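Local coordinates for protein ribonucleoside triphosphate reductase (Lactobacillus leichmannii, PDB 1L1L) that reduces ribonucleoside triphosphates to deoxyribonucleotides, using coenzyme B12 as the probable radical source, in an allosterically regulated monomer that mimics a dimer, at residues L26-Y31 against N708-F713; Y35-P40 against R44-D49; N285-N290 against A298-D303. One frame throughout, in Å; residues are numbered along the deposited sequence.

Contacts 1 and 2 are neighbours, with centres about 13 Å apart. Helix 27-32 belongs to contact 1 and touches contact 2 through Y31, which packs on A36 and E46. Y31 OH is 2.8 Å from N47 O, a probable hydrogen bond. Contact 2 is a local hairpin; contact 1 brings two distant parts of the chain together. Contact 3 is on the opposite side of the chain's centre, its centre about 47 Å from that of contact 1 and 43 Å from that of contact 2. Strand 322-327, which follows helix 298-313 in the chain, is in the same sheet as strand 119-123, which begins at C119. C119 is disulfide-bonded to C419, probably the redox-active pair.

Contact 1 of 3, residues L26-Y31 against N708-F713; sequences LGWVTY and NVEEVF
W28 carries this contact and lays its indole against V709, E710 and F713 of helix 709-719. Its CB points at that helix, and CG sits anti to the backbone N (chi1 -174°), which carries the ring over to helix 709-719. W28 CD1 comes 3.7 Å from E710 OE2. W28 NE1 lies 3.4 Å from E710 CG, and the stem of E710 runs over one face of the indole at about a right angle to the W28 side chain. The E710 backbone is also over this face: E710 CA is 3.8 Å from the centroid of the W28 six-membered ring, a CH-pi contact almost on the ring normal. W28 CE3 meets V709 CG1 at 3.8 Å, and W28 CZ3 meets V709 CG2 at 3.9 Å. At the far tip, W28 CH2 touches F713 CB at 3.7 Å. There the edge of W28 turns toward the face of F713 in an offset edge-to-face pair, planes at 60°. W28 NE1 donates to a water at the ring edge, 3.1 Å from the water oxygen. The same water donates a weak bond to E710 OE1. W23 meets W28 edge-to-face. The two short helical segments run at 48° to each other. Helix 583-589 packs against both through L583 and L587, and V29 also touches F577 of strand 570-578. The contact thus joins the N-terminal part of the chain to its C-terminal helix.

Contact 2 of 3, residues Y35-P40 against R44-D49; sequences YARWLP and RSENWD
A short beta hairpin joins L39 to R44 and W38 to S45, just before helix 48-60. L39 and R44 form its antiparallel hydrogen-bonded pair. L39 N donates to R44 O at 2.8 Å, and the return bond from R44 N to L39 O is weak at 3.4 Å. Beyond the non-hydrogen-bonded pair W38 and S45, E46 N donates to R37 O at 2.9 Å. The S45 CA-H group adds a contact to the same oxygen. W38 folds its indole over the opposite strand, so that R44 N sits 3.5 Å above one ring face, offset toward the rim. On the face that carries L39 and R44, these two side chains lie side by side and point the same way. L39 CD1 is 3.6 Å from R44 NH1, which donates to S45 O in the guanidinium plane. R44 also makes a salt bridge to E50. E46 CG packs on L39 CD2, the two side chains crossing at about a right angle. The extended chain then carries the carboxylate to the R37 backbone. E46 OE2 accepts a weak bond from R37 N at 3.3 Å and is hydrogen-bonded to T51 OG1, while OE1 forms a salt bridge with R54. With these partners, the buried carboxylate of E46 is probably ionised and ties the hairpin to helix 48-60.

Contact 3 of 3, residues N285-N290 against A298-D303; sequences NEVLNN and AVDAAD
V287 meets D300 and D303 in a small helix-to-helix contact. It joins two helices that follow each other in the chain, 275-289 and 298-313, across the loop between them. The direct touches are van der Waals contacts of the V287 methyls. V287 CG1 is 3.8 Å from D300 CB and 3.9 Å from D300 OD1, so one methyl rests against both the stem and one oxygen of the aspartate. A chi1 of 173° sets CG1 anti to the backbone N and against D300, and leaves CG2 near D303. V287 CG2 comes no nearer than 4.4 Å to D303 CB, about one turn further along helix 298-313. The V287 and D300 side chains meet at a slant. No direct hydrogen bond joins the two segments.

The polar link is made by water. One water molecule donates to V287 O at 2.9 Å and to D300 OD1 at 3.1 Å. It thus bridges a backbone carbonyl of helix 275-289 to a side chain of helix 298-313.

The charged groups look to other partners. D300 OD2 is held by T297 N and by a salt bridge with K291, while OD1 takes the water. D303 OD1 forms a salt bridge with R347 and a hydrogen bond with H346. Both aspartates are buried, and these partners probably favour their ionised state.

Further along, helix 298-313 continues the packing. I304 touches V287 and L288, and L307 touches V287. Helix 224-236 meets helix 275-289 through L234 at N285 and I235 at L288. Helix 169-172 lies against helix 298-313, with I172 touching A298 and A301.

Contact 1 of 3, residues L26-Y31 against N708-F713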
ATOM      1  N   LEU A  26      -0.694 -18.404  11.509  1.00 29.51           N
ATOM      2  CA  LEU A  26      -0.701 -18.416  10.037  1.00 29.50           C
ATOM      3  C   LEU A  26       0.611 -17.845   9.502  1.00 28.25           C
ATOM      4  O   LEU A  26       0.833 -17.797   8.292  1.00 27.01           O
ATOM      5  CB  LEU A  26      -1.847 -17.543   9.482  1.00 30.44           C
ATOM      6  CG  LEU A  26      -3.230 -17.511  10.134  1.00 32.03           C
ATOM      7  CD1 LEU A  26      -4.128 -16.509   9.408  1.00 31.74           C
ATOM      8  CD2 LEU A  26      -3.847 -18.874  10.078  1.00 32.21           C
ATOM      9  N   GLY A  27       1.475 -17.414  10.418  1.00 26.89           N
ATOM     10  CA  GLY A  27       2.739 -16.800  10.043  1.00 25.41           C
ATOM     11  C   GLY A  27       3.683 -17.452   9.051  1.00 24.75           C
ATOM     12  O   GLY A  27       3.940 -16.907   7.978  1.00 23.55           O
ATOM     13  N   TRP A  28       4.229 -18.610   9.402  1.00 24.13           N
ATOM     14  CA  TRP A  28       5.176 -19.267   8.514  1.00 24.36           C
ATOM     15  C   TRP A  28       4.604 -19.558   7.146  1.00 23.47           C
ATOM     16  O   TRP A  28       5.271 -19.363   6.128  1.00 22.84           O
ATOM     17  CB  TRP A  28       5.669 -20.571   9.120  1.00 24.38           C
ATOM     18  CG  TRP A  28       6.729 -21.180   8.312  1.00 25.65           C
ATOM     19  CD1 TRP A  28       8.048 -20.833   8.293  1.00 25.69           C
ATOM     20  CD2 TRP A  28       6.575 -22.232   7.359  1.00 26.32           C
ATOM     21  NE1 TRP A  28       8.725 -21.606   7.385  1.00 26.38           N
ATOM     22  CE2 TRP A  28       7.844 -22.477   6.800  1.00 26.35           C
ATOM     23  CE3 TRP A  28       5.483 -22.995   6.922  1.00 26.13           C
ATOM     24  CZ2 TRP A  28       8.056 -23.451   5.826  1.00 26.87           C
ATOM     25  CZ3 TRP A  28       5.692 -23.961   5.957  1.00 26.55           C
ATOM     26  CH2 TRP A  28       6.973 -24.182   5.417  1.00 26.06           C
ATOM     27  N   VAL A  29       3.378 -20.056   7.118  1.00 24.59           N
ATOM     28  CA  VAL A  29       2.743 -20.370   5.854  1.00 25.16           C
ATOM     29  C   VAL A  29       2.668 -19.114   4.983  1.00 24.98           C
ATOM     30  O   VAL A  29       3.011 -19.144   3.796  1.00 25.21           O
ATOM     31  CB  VAL A  29       1.324 -20.923   6.089  1.00 27.20           C
ATOM     32  CG1 VAL A  29       0.636 -21.144   4.768  1.00 27.18           C
ATOM     33  CG2 VAL A  29       1.398 -22.220   6.881  1.00 28.06           C
ATOM     34  N   THR A  30       2.216 -18.017   5.583  1.00 25.37           N
ATOM     35  CA  THR A  30       2.093 -16.748   4.874  1.00 25.46           C
ATOM     36  C   THR A  30       3.441 -16.317   4.322  1.00 25.44           C
ATOM     37  O   THR A  30       3.541 -15.851   3.194  1.00 24.14           O
ATOM     38  CB  THR A  30       1.550 -15.636   5.798  1.00 26.55           C
ATOM     39  OG1 THR A  30       0.215 -15.964   6.196  1.00 26.87           O
ATOM     40  CG2 THR A  30       1.539 -14.288   5.069  1.00 25.78           C
ATOM     41  N   TYR A  31       4.492 -16.490   5.117  1.00 25.80           N
ATOM     42  CA  TYR A  31       5.816 -16.116   4.659  1.00 25.27           C
ATOM     43  C   TYR A  31       6.241 -16.922   3.429  1.00 25.75           C
ATOM     44  O   TYR A  31       6.715 -16.359   2.442  1.00 24.98           O
ATOM     45  CB  TYR A  31       6.846 -16.314   5.782  1.00 25.95           C
ATOM     46  CG  TYR A  31       8.237 -16.521   5.243  1.00 25.40           C
ATOM     47  CD1 TYR A  31       8.898 -15.505   4.541  1.00 25.63           C
ATOM     48  CD2 TYR A  31       8.872 -17.764   5.359  1.00 26.32           C
ATOM     49  CE1 TYR A  31      10.163 -15.728   3.964  1.00 25.43           C
ATOM     50  CE2 TYR A  31      10.124 -17.991   4.783  1.00 25.09           C
ATOM     51  CZ  TYR A  31      10.760 -16.977   4.093  1.00 25.63           C
ATOM     52  OH  TYR A  31      11.992 -17.220   3.525  1.00 24.62           O
ATOM     53  N   ASN A 708       4.668 -29.819  13.292  1.00 34.57           N
ATOM     54  CA  ASN A 708       5.299 -28.531  13.004  1.00 33.41           C
ATOM     55  C   ASN A 708       5.456 -28.402  11.493  1.00 31.74           C
ATOM     56  O   ASN A 708       6.391 -28.930  10.897  1.00 31.14           O
ATOM     57  CB  ASN A 708       6.664 -28.449  13.687  1.00 34.96           C
ATOM     58  CG  ASN A 708       7.367 -27.135  13.433  1.00 35.98           C
ATOM     59  OD1 ASN A 708       7.659 -26.779  12.289  1.00 37.74           O
ATOM     60  ND2 ASN A 708       7.652 -26.405  14.502  1.00 37.18           N
ATOM     61  N   VAL A 709       4.527 -27.686  10.873  1.00 30.92           N
ATOM     62  CA  VAL A 709       4.537 -27.536   9.431  1.00 29.34           C
ATOM     63  C   VAL A 709       5.871 -27.124   8.822  1.00 28.93           C
ATOM     64  O   VAL A 709       6.269 -27.663   7.793  1.00 28.09           O
ATOM     65  CB  VAL A 709       3.435 -26.559   8.969  1.00 29.37           C
ATOM     66  CG1 VAL A 709       3.736 -25.148   9.465  1.00 29.22           C
ATOM     67  CG2 VAL A 709       3.319 -26.615   7.457  1.00 28.59           C
ATOM     68  N   GLU A 710       6.572 -26.186   9.447  1.00 28.86           N
ATOM     69  CA  GLU A 710       7.861 -25.761   8.903  1.00 29.25           C
ATOM     70  C   GLU A 710       8.829 -26.938   8.774  1.00 28.63           C
ATOM     71  O   GLU A 710       9.461 -27.111   7.741  1.00 28.09           O
ATOM     72  CB  GLU A 710       8.502 -24.680   9.779  1.00 29.75           C
ATOM     73  CG  GLU A 710       9.859 -24.226   9.230  1.00 32.81           C
ATOM     74  CD  GLU A 710      10.491 -23.066   9.999  1.00 33.96           C
ATOM     75  OE1 GLU A 710      11.588 -22.640   9.586  1.00 35.31           O
ATOM     76  OE2 GLU A 710       9.908 -22.583  10.996  1.00 34.54           O
ATOM     77  N   GLU A 711       8.933 -27.740   9.831  1.00 29.21           N
ATOM     78  CA  GLU A 711       9.826 -28.902   9.847  1.00 30.10           C
ATOM     79  C   GLU A 711       9.360 -30.018   8.923  1.00 29.53           C
ATOM     80  O   GLU A 711      10.158 -30.641   8.229  1.00 29.18           O
ATOM     81  CB  GLU A 711       9.941 -29.454  11.270  1.00 32.48           C
ATOM     82  CG  GLU A 711      10.739 -28.576  12.217  1.00 35.65           C
ATOM     83  CD  GLU A 711      10.673 -29.062  13.657  1.00 38.08           C
ATOM     84  OE1 GLU A 711      10.771 -30.290  13.884  1.00 40.13           O
ATOM     85  OE2 GLU A 711      10.537 -28.214  14.566  1.00 41.07           O
ATOM     86  N   VAL A 712       8.060 -30.280   8.924  1.00 28.87           N
ATOM     87  CA  VAL A 712       7.531 -31.329   8.075  1.00 27.54           C
ATOM     88  C   VAL A 712       7.735 -30.973   6.612  1.00 27.57           C
ATOM     89  O   VAL A 712       8.056 -31.837   5.796  1.00 26.05           O
ATOM     90  CB  VAL A 712       6.031 -31.555   8.370  1.00 27.19           C
ATOM     91  CG1 VAL A 712       5.440 -32.542   7.378  1.00 26.69           C
ATOM     92  CG2 VAL A 712       5.864 -32.068   9.801  1.00 26.65           C
ATOM     93  N   PHE A 713       7.547 -29.697   6.270  1.00 28.00           N
ATOM     94  CA  PHE A 713       7.712 -29.265   4.887  1.00 27.87           C
ATOM     95  C   PHE A 713       9.134 -29.487   4.410  1.00 27.86           C
ATOM     96  O   PHE A 713       9.365 -29.960   3.302  1.00 27.27           O
ATOM     97  CB  PHE A 713       7.372 -27.780   4.729  1.00 28.61           C
ATOM     98  CG  PHE A 713       7.479 -27.290   3.317  1.00 29.51           C
ATOM     99  CD1 PHE A 713       6.527 -27.655   2.366  1.00 29.88           C
ATOM    100  CD2 PHE A 713       8.551 -26.498   2.924  1.00 29.96           C
ATOM    101  CE1 PHE A 713       6.643 -27.245   1.046  1.00 30.98           C
ATOM    102  CE2 PHE A 713       8.678 -26.080   1.602  1.00 31.05           C
ATOM    103  CZ  PHE A 713       7.721 -26.454   0.660  1.00 30.98           C
TER
HETATM  104  O   HOH W   1      11.721 -20.936   6.717  1.00 32.29           O

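Contact 2 of 3, residues Y35-P40 against R44-D49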
ATOM      1  N   TYR A  35       6.749 -14.068   0.725  1.00 31.13           N
ATOM      2  CA  TYR A  35       8.036 -13.374   0.710  1.00 30.54           C
ATOM      3  C   TYR A  35       9.272 -14.220   0.433  1.00 30.60           C
ATOM      4  O   TYR A  35      10.363 -13.672   0.256  1.00 30.21           O
ATOM      5  CB  TYR A  35       8.229 -12.632   2.033  1.00 30.42           C
ATOM      6  CG  TYR A  35       7.074 -11.738   2.384  1.00 31.52           C
ATOM      7  CD1 TYR A  35       6.319 -11.976   3.530  1.00 31.45           C
ATOM      8  CD2 TYR A  35       6.703 -10.676   1.550  1.00 30.77           C
ATOM      9  CE1 TYR A  35       5.220 -11.188   3.843  1.00 31.36           C
ATOM     10  CE2 TYR A  35       5.600  -9.878   1.854  1.00 31.62           C
ATOM     11  CZ  TYR A  35       4.865 -10.144   3.005  1.00 31.56           C
ATOM     12  OH  TYR A  35       3.772  -9.374   3.336  1.00 32.51           O
ATOM     13  N   ALA A  36       9.111 -15.539   0.388  1.00 29.50           N
ATOM     14  CA  ALA A  36      10.239 -16.425   0.125  1.00 30.03           C
ATOM     15  C   ALA A  36      10.525 -16.483  -1.376  1.00 30.58           C
ATOM     16  O   ALA A  36       9.738 -17.043  -2.146  1.00 30.03           O
ATOM     17  CB  ALA A  36       9.947 -17.830   0.663  1.00 29.52           C
ATOM     18  N   ARG A  37      11.642 -15.896  -1.797  1.00 30.76           N
ATOM     19  CA  ARG A  37      11.991 -15.904  -3.216  1.00 32.13           C
ATOM     20  C   ARG A  37      12.517 -17.270  -3.638  1.00 33.41           C
ATOM     21  O   ARG A  37      13.015 -18.038  -2.807  1.00 32.88           O
ATOM     22  CB  ARG A  37      13.047 -14.836  -3.518  1.00 32.69           C
ATOM     23  CG  ARG A  37      12.599 -13.410  -3.232  1.00 34.31           C
ATOM     24  CD  ARG A  37      13.683 -12.403  -3.602  1.00 35.28           C
ATOM     25  NE  ARG A  37      13.918 -12.321  -5.043  1.00 36.49           N
ATOM     26  CZ  ARG A  37      13.076 -11.770  -5.920  1.00 37.45           C
ATOM     27  NH1 ARG A  37      11.922 -11.242  -5.518  1.00 36.65           N
ATOM     28  NH2 ARG A  37      13.390 -11.744  -7.209  1.00 37.72           N
ATOM     29  N   TRP A  38      12.397 -17.575  -4.926  1.00 34.28           N
ATOM     30  CA  TRP A  38      12.884 -18.845  -5.456  1.00 36.77           C
ATOM     31  C   TRP A  38      14.386 -18.757  -5.707  1.00 37.93           C
ATOM     32  O   TRP A  38      14.886 -17.750  -6.213  1.00 37.77           O
ATOM     33  CB  TRP A  38      12.153 -19.199  -6.756  1.00 37.48           C
ATOM     34  CG  TRP A  38      12.658 -20.463  -7.402  1.00 38.96           C
ATOM     35  CD1 TRP A  38      13.519 -20.558  -8.462  1.00 39.15           C
ATOM     36  CD2 TRP A  38      12.362 -21.809  -7.007  1.00 38.96           C
ATOM     37  NE1 TRP A  38      13.776 -21.876  -8.750  1.00 39.41           N
ATOM     38  CE2 TRP A  38      13.080 -22.666  -7.872  1.00 39.42           C
ATOM     39  CE3 TRP A  38      11.563 -22.374  -6.004  1.00 39.51           C
ATOM     40  CZ2 TRP A  38      13.020 -24.058  -7.765  1.00 39.39           C
ATOM     41  CZ3 TRP A  38      11.506 -23.759  -5.897  1.00 39.76           C
ATOM     42  CH2 TRP A  38      12.231 -24.583  -6.775  1.00 39.77           C
ATOM     43  N   LEU A  39      15.103 -19.813  -5.337  1.00 39.31           N
ATOM     44  CA  LEU A  39      16.552 -19.872  -5.511  1.00 40.94           C
ATOM     45  C   LEU A  39      16.870 -20.927  -6.572  1.00 42.26           C
ATOM     46  O   LEU A  39      16.945 -22.118  -6.273  1.00 41.87           O
ATOM     47  CB  LEU A  39      17.222 -20.223  -4.177  1.00 40.27           C
ATOM     48  CG  LEU A  39      16.894 -19.284  -3.006  1.00 40.47           C
ATOM     49  CD1 LEU A  39      17.445 -19.835  -1.700  1.00 40.21           C
ATOM     50  CD2 LEU A  39      17.476 -17.911  -3.287  1.00 40.94           C
ATOM     51  N   PRO A  40      17.053 -20.494  -7.832  1.00 44.06           N
ATOM     52  CA  PRO A  40      17.360 -21.371  -8.969  1.00 45.78           C
ATOM     53  C   PRO A  40      18.578 -22.253  -8.731  1.00 47.53           C
ATOM     54  O   PRO A  40      18.593 -23.423  -9.111  1.00 48.03           O
ATOM     55  CB  PRO A  40      17.591 -20.386 -10.114  1.00 45.74           C
ATOM     56  CG  PRO A  40      16.734 -19.214  -9.735  1.00 45.36           C
ATOM     57  CD  PRO A  40      17.019 -19.085  -8.260  1.00 44.59           C
ATOM     58  N   ARG A  44      15.012 -24.415  -4.721  1.00 41.40           N
ATOM     59  CA  ARG A  44      14.068 -24.346  -3.614  1.00 39.52           C
ATOM     60  C   ARG A  44      13.839 -22.887  -3.268  1.00 37.92           C
ATOM     61  O   ARG A  44      14.597 -22.019  -3.694  1.00 37.13           O
ATOM     62  CB  ARG A  44      14.610 -25.069  -2.380  1.00 40.35           C
ATOM     63  CG  ARG A  44      15.780 -24.362  -1.703  1.00 41.64           C
ATOM     64  CD  ARG A  44      16.098 -24.996  -0.352  1.00 42.68           C
ATOM     65  NE  ARG A  44      17.335 -24.486   0.238  1.00 43.52           N
ATOM     66  CZ  ARG A  44      17.499 -23.256   0.717  1.00 44.13           C
ATOM     67  NH1 ARG A  44      16.503 -22.379   0.685  1.00 43.55           N
ATOM     68  NH2 ARG A  44      18.666 -22.904   1.240  1.00 44.41           N
ATOM     69  N   SER A  45      12.788 -22.620  -2.507  1.00 36.76           N
ATOM     70  CA  SER A  45      12.484 -21.259  -2.090  1.00 35.86           C
ATOM     71  C   SER A  45      13.250 -20.973  -0.794  1.00 34.96           C
ATOM     72  O   SER A  45      13.610 -21.894  -0.067  1.00 34.50           O
ATOM     73  CB  SER A  45      10.980 -21.094  -1.856  1.00 36.21           C
ATOM     74  OG  SER A  45      10.529 -21.911  -0.789  1.00 36.64           O
ATOM     75  N   GLU A  46      13.496 -19.697  -0.525  1.00 33.77           N
ATOM     76  CA  GLU A  46      14.217 -19.262   0.670  1.00 32.58           C
ATOM     77  C   GLU A  46      13.619 -19.740   1.991  1.00 32.61           C
ATOM     78  O   GLU A  46      12.445 -20.126   2.071  1.00 31.79           O
ATOM     79  CB  GLU A  46      14.264 -17.735   0.723  1.00 32.79           C
ATOM     80  CG  GLU A  46      15.100 -17.043  -0.340  1.00 33.19           C
ATOM     81  CD  GLU A  46      14.975 -15.535  -0.228  1.00 34.44           C
ATOM     82  OE1 GLU A  46      15.849 -14.805  -0.741  1.00 32.32           O
ATOM     83  OE2 GLU A  46      13.981 -15.082   0.376  1.00 34.73           O
ATOM     84  N   ASN A  47      14.451 -19.710   3.032  1.00 31.76           N
ATOM     85  CA  ASN A  47      14.024 -20.050   4.387  1.00 30.66           C
ATOM     86  C   ASN A  47      13.996 -18.681   5.060  1.00 29.31           C
ATOM     87  O   ASN A  47      14.599 -17.739   4.547  1.00 29.86           O
ATOM     88  CB  ASN A  47      15.039 -20.977   5.070  1.00 32.79           C
ATOM     89  CG  ASN A  47      15.112 -22.344   4.408  1.00 33.84           C
ATOM     90  OD1 ASN A  47      14.087 -22.999   4.188  1.00 32.74           O
ATOM     91  ND2 ASN A  47      16.323 -22.784   4.091  1.00 34.86           N
ATOM     92  N   TRP A  48      13.302 -18.556   6.186  1.00 28.49           N
ATOM     93  CA  TRP A  48      13.183 -17.271   6.871  1.00 28.82           C
ATOM     94  C   TRP A  48      14.532 -16.579   7.107  1.00 29.84           C
ATOM     95  O   TRP A  48      14.760 -15.449   6.663  1.00 28.51           O
ATOM     96  CB  TRP A  48      12.450 -17.467   8.200  1.00 29.02           C
ATOM     97  CG  TRP A  48      12.194 -16.210   8.986  1.00 28.76           C
ATOM     98  CD1 TRP A  48      12.320 -16.060  10.338  1.00 28.07           C
ATOM     99  CD2 TRP A  48      11.722 -14.951   8.489  1.00 28.97           C
ATOM    100  NE1 TRP A  48      11.960 -14.794  10.713  1.00 28.77           N
ATOM    101  CE2 TRP A  48      11.586 -14.090   9.601  1.00 29.67           C
ATOM    102  CE3 TRP A  48      11.394 -14.467   7.215  1.00 29.91           C
ATOM    103  CZ2 TRP A  48      11.137 -12.770   9.481  1.00 30.14           C
ATOM    104  CZ3 TRP A  48      10.945 -13.154   7.093  1.00 30.65           C
ATOM    105  CH2 TRP A  48      10.822 -12.320   8.222  1.00 30.17           C
ATOM    106  N   ASP A  49      15.434 -17.269   7.795  1.00 30.40           N
ATOM    107  CA  ASP A  49      16.745 -16.696   8.088  1.00 31.58           C
ATOM    108  C   ASP A  49      17.409 -16.100   6.844  1.00 30.98           C
ATOM    109  O   ASP A  49      18.035 -15.045   6.925  1.00 31.89           O
ATOM    110  CB  ASP A  49      17.651 -17.769   8.714  1.00 32.26           C
ATOM    111  CG  ASP A  49      18.106 -18.792   7.707  1.00 33.83           C
ATOM    112  OD1 ASP A  49      19.079 -18.509   6.982  1.00 35.19           O
ATOM    113  OD2 ASP A  49      17.485 -19.874   7.627  1.00 35.84           O
TER

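Contact 3 of 3, residues N285-N290 against A298-D303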
ATOM      1  N   ASN A 285      -8.676   6.333 -25.249  1.00 33.47           N
ATOM      2  CA  ASN A 285      -8.815   7.216 -26.395  1.00 34.72           C
ATOM      3  C   ASN A 285     -10.277   7.671 -26.477  1.00 35.68           C
ATOM      4  O   ASN A 285     -10.556   8.832 -26.767  1.00 36.56           O
ATOM      5  CB  ASN A 285      -8.381   6.485 -27.668  1.00 34.45           C
ATOM      6  CG  ASN A 285      -8.147   7.425 -28.831  1.00 34.54           C
ATOM      7  OD1 ASN A 285      -7.527   8.489 -28.685  1.00 34.87           O
ATOM      8  ND2 ASN A 285      -8.633   7.035 -30.001  1.00 35.15           N
ATOM      9  N   GLU A 286     -11.205   6.763 -26.198  1.00 37.54           N
ATOM     10  CA  GLU A 286     -12.622   7.114 -26.238  1.00 39.81           C
ATOM     11  C   GLU A 286     -12.926   8.242 -25.257  1.00 40.38           C
ATOM     12  O   GLU A 286     -13.517   9.259 -25.633  1.00 39.96           O
ATOM     13  CB  GLU A 286     -13.499   5.905 -25.908  1.00 41.44           C
ATOM     14  CG  GLU A 286     -13.508   4.844 -26.989  1.00 45.14           C
ATOM     15  CD  GLU A 286     -14.511   3.741 -26.717  1.00 47.11           C
ATOM     16  OE1 GLU A 286     -14.333   3.004 -25.721  1.00 47.93           O
ATOM     17  OE2 GLU A 286     -15.484   3.619 -27.500  1.00 49.62           O
ATOM     18  N   VAL A 287     -12.523   8.065 -24.001  1.00 39.90           N
ATOM     19  CA  VAL A 287     -12.756   9.089 -22.989  1.00 39.77           C
ATOM     20  C   VAL A 287     -12.242  10.433 -23.477  1.00 40.05           C
ATOM     21  O   VAL A 287     -12.882  11.466 -23.272  1.00 40.16           O
ATOM     22  CB  VAL A 287     -12.042   8.754 -21.655  1.00 39.57           C
ATOM     23  CG1 VAL A 287     -12.174   9.925 -20.692  1.00 38.87           C
ATOM     24  CG2 VAL A 287     -12.632   7.491 -21.052  1.00 38.18           C
ATOM     25  N   LEU A 288     -11.080  10.421 -24.123  1.00 39.74           N
ATOM     26  CA  LEU A 288     -10.500  11.655 -24.629  1.00 40.40           C
ATOM     27  C   LEU A 288     -11.264  12.168 -25.860  1.00 41.04           C
ATOM     28  O   LEU A 288     -11.578  13.354 -25.940  1.00 41.03           O
ATOM     29  CB  LEU A 288      -9.026  11.450 -24.976  1.00 39.98           C
ATOM     30  CG  LEU A 288      -8.077  11.243 -23.789  1.00 39.44           C
ATOM     31  CD1 LEU A 288      -6.721  10.756 -24.280  1.00 39.23           C
ATOM     32  CD2 LEU A 288      -7.930  12.554 -23.024  1.00 39.52           C
ATOM     33  N   ASN A 289     -11.555  11.277 -26.805  1.00 41.42           N
ATOM     34  CA  ASN A 289     -12.282  11.661 -28.020  1.00 42.30           C
ATOM     35  C   ASN A 289     -13.691  12.167 -27.691  1.00 42.84           C
ATOM     36  O   ASN A 289     -14.127  13.184 -28.227  1.00 43.67           O
ATOM     37  CB  ASN A 289     -12.388  10.482 -29.000  1.00 40.39           C
ATOM     38  CG  ASN A 289     -11.082  10.194 -29.728  1.00 40.16           C
ATOM     39  OD1 ASN A 289     -10.148  11.000 -29.703  1.00 39.43           O
ATOM     40  ND2 ASN A 289     -11.021   9.045 -30.399  1.00 38.82           N
ATOM     41  N   ASN A 290     -14.391  11.440 -26.821  1.00 43.61           N
ATOM     42  CA  ASN A 290     -15.747  11.784 -26.398  1.00 44.09           C
ATOM     43  C   ASN A 290     -15.854  13.216 -25.876  1.00 43.94           C
ATOM     44  O   ASN A 290     -16.961  13.733 -25.684  1.00 43.87           O
ATOM     45  CB  ASN A 290     -16.217  10.807 -25.317  1.00 45.39           C
ATOM     46  CG  ASN A 290     -16.523   9.427 -25.868  1.00 47.56           C
ATOM     47  OD1 ASN A 290     -15.807   8.913 -26.735  1.00 48.53           O
ATOM     48  ND2 ASN A 290     -17.589   8.810 -25.358  1.00 48.43           N
ATOM     49  N   ALA A 298     -13.364  15.711 -13.812  1.00 33.66           N
ATOM     50  CA  ALA A 298     -12.660  14.894 -12.831  1.00 32.62           C
ATOM     51  C   ALA A 298     -13.022  13.447 -13.092  1.00 31.81           C
ATOM     52  O   ALA A 298     -12.211  12.546 -12.873  1.00 32.45           O
ATOM     53  CB  ALA A 298     -13.068  15.290 -11.414  1.00 33.32           C
ATOM     54  N   VAL A 299     -14.244  13.224 -13.566  1.00 30.08           N
ATOM     55  CA  VAL A 299     -14.692  11.876 -13.856  1.00 30.23           C
ATOM     56  C   VAL A 299     -13.874  11.312 -15.019  1.00 30.26           C
ATOM     57  O   VAL A 299     -13.482  10.145 -14.995  1.00 29.49           O
ATOM     58  CB  VAL A 299     -16.199  11.833 -14.207  1.00 29.37           C
ATOM     59  CG1 VAL A 299     -16.581  10.444 -14.679  1.00 29.15           C
ATOM     60  CG2 VAL A 299     -17.037  12.195 -12.978  1.00 28.79           C
ATOM     61  N   ASP A 300     -13.617  12.143 -16.028  1.00 30.44           N
ATOM     62  CA  ASP A 300     -12.826  11.703 -17.174  1.00 30.45           C
ATOM     63  C   ASP A 300     -11.393  11.429 -16.724  1.00 29.67           C
ATOM     64  O   ASP A 300     -10.811  10.417 -17.091  1.00 30.05           O
ATOM     65  CB  ASP A 300     -12.800  12.773 -18.267  1.00 31.40           C
ATOM     66  CG  ASP A 300     -14.177  13.054 -18.834  1.00 33.02           C
ATOM     67  OD1 ASP A 300     -14.928  12.082 -19.071  1.00 32.35           O
ATOM     68  OD2 ASP A 300     -14.492  14.245 -19.040  1.00 34.86           O
ATOM     69  N   ALA A 301     -10.833  12.345 -15.941  1.00 28.75           N
ATOM     70  CA  ALA A 301      -9.463  12.183 -15.450  1.00 29.18           C
ATOM     71  C   ALA A 301      -9.339  10.911 -14.597  1.00 29.06           C
ATOM     72  O   ALA A 301      -8.375  10.146 -14.748  1.00 29.45           O
ATOM     73  CB  ALA A 301      -9.051  13.397 -14.645  1.00 28.03           C
ATOM     74  N   ALA A 302     -10.306  10.695 -13.706  1.00 27.41           N
ATOM     75  CA  ALA A 302     -10.306   9.509 -12.853  1.00 27.57           C
ATOM     76  C   ALA A 302     -10.553   8.248 -13.682  1.00 27.76           C
ATOM     77  O   ALA A 302      -9.989   7.196 -13.398  1.00 26.53           O
ATOM     78  CB  ALA A 302     -11.368   9.638 -11.748  1.00 27.02           C
ATOM     79  N   ASP A 303     -11.410   8.334 -14.701  1.00 27.17           N
ATOM     80  CA  ASP A 303     -11.662   7.161 -15.542  1.00 26.90           C
ATOM     81  C   ASP A 303     -10.366   6.713 -16.242  1.00 26.26           C
ATOM     82  O   ASP A 303     -10.082   5.526 -16.333  1.00 26.60           O
ATOM     83  CB  ASP A 303     -12.726   7.459 -16.616  1.00 28.46           C
ATOM     84  CG  ASP A 303     -14.152   7.201 -16.134  1.00 30.48           C
ATOM     85  OD1 ASP A 303     -14.343   6.340 -15.243  1.00 30.74           O
ATOM     86  OD2 ASP A 303     -15.091   7.846 -16.676  1.00 31.40           O
TER
HETATM   87  O   HOH W   2     -15.481  11.033 -21.980  1.00 33.32           O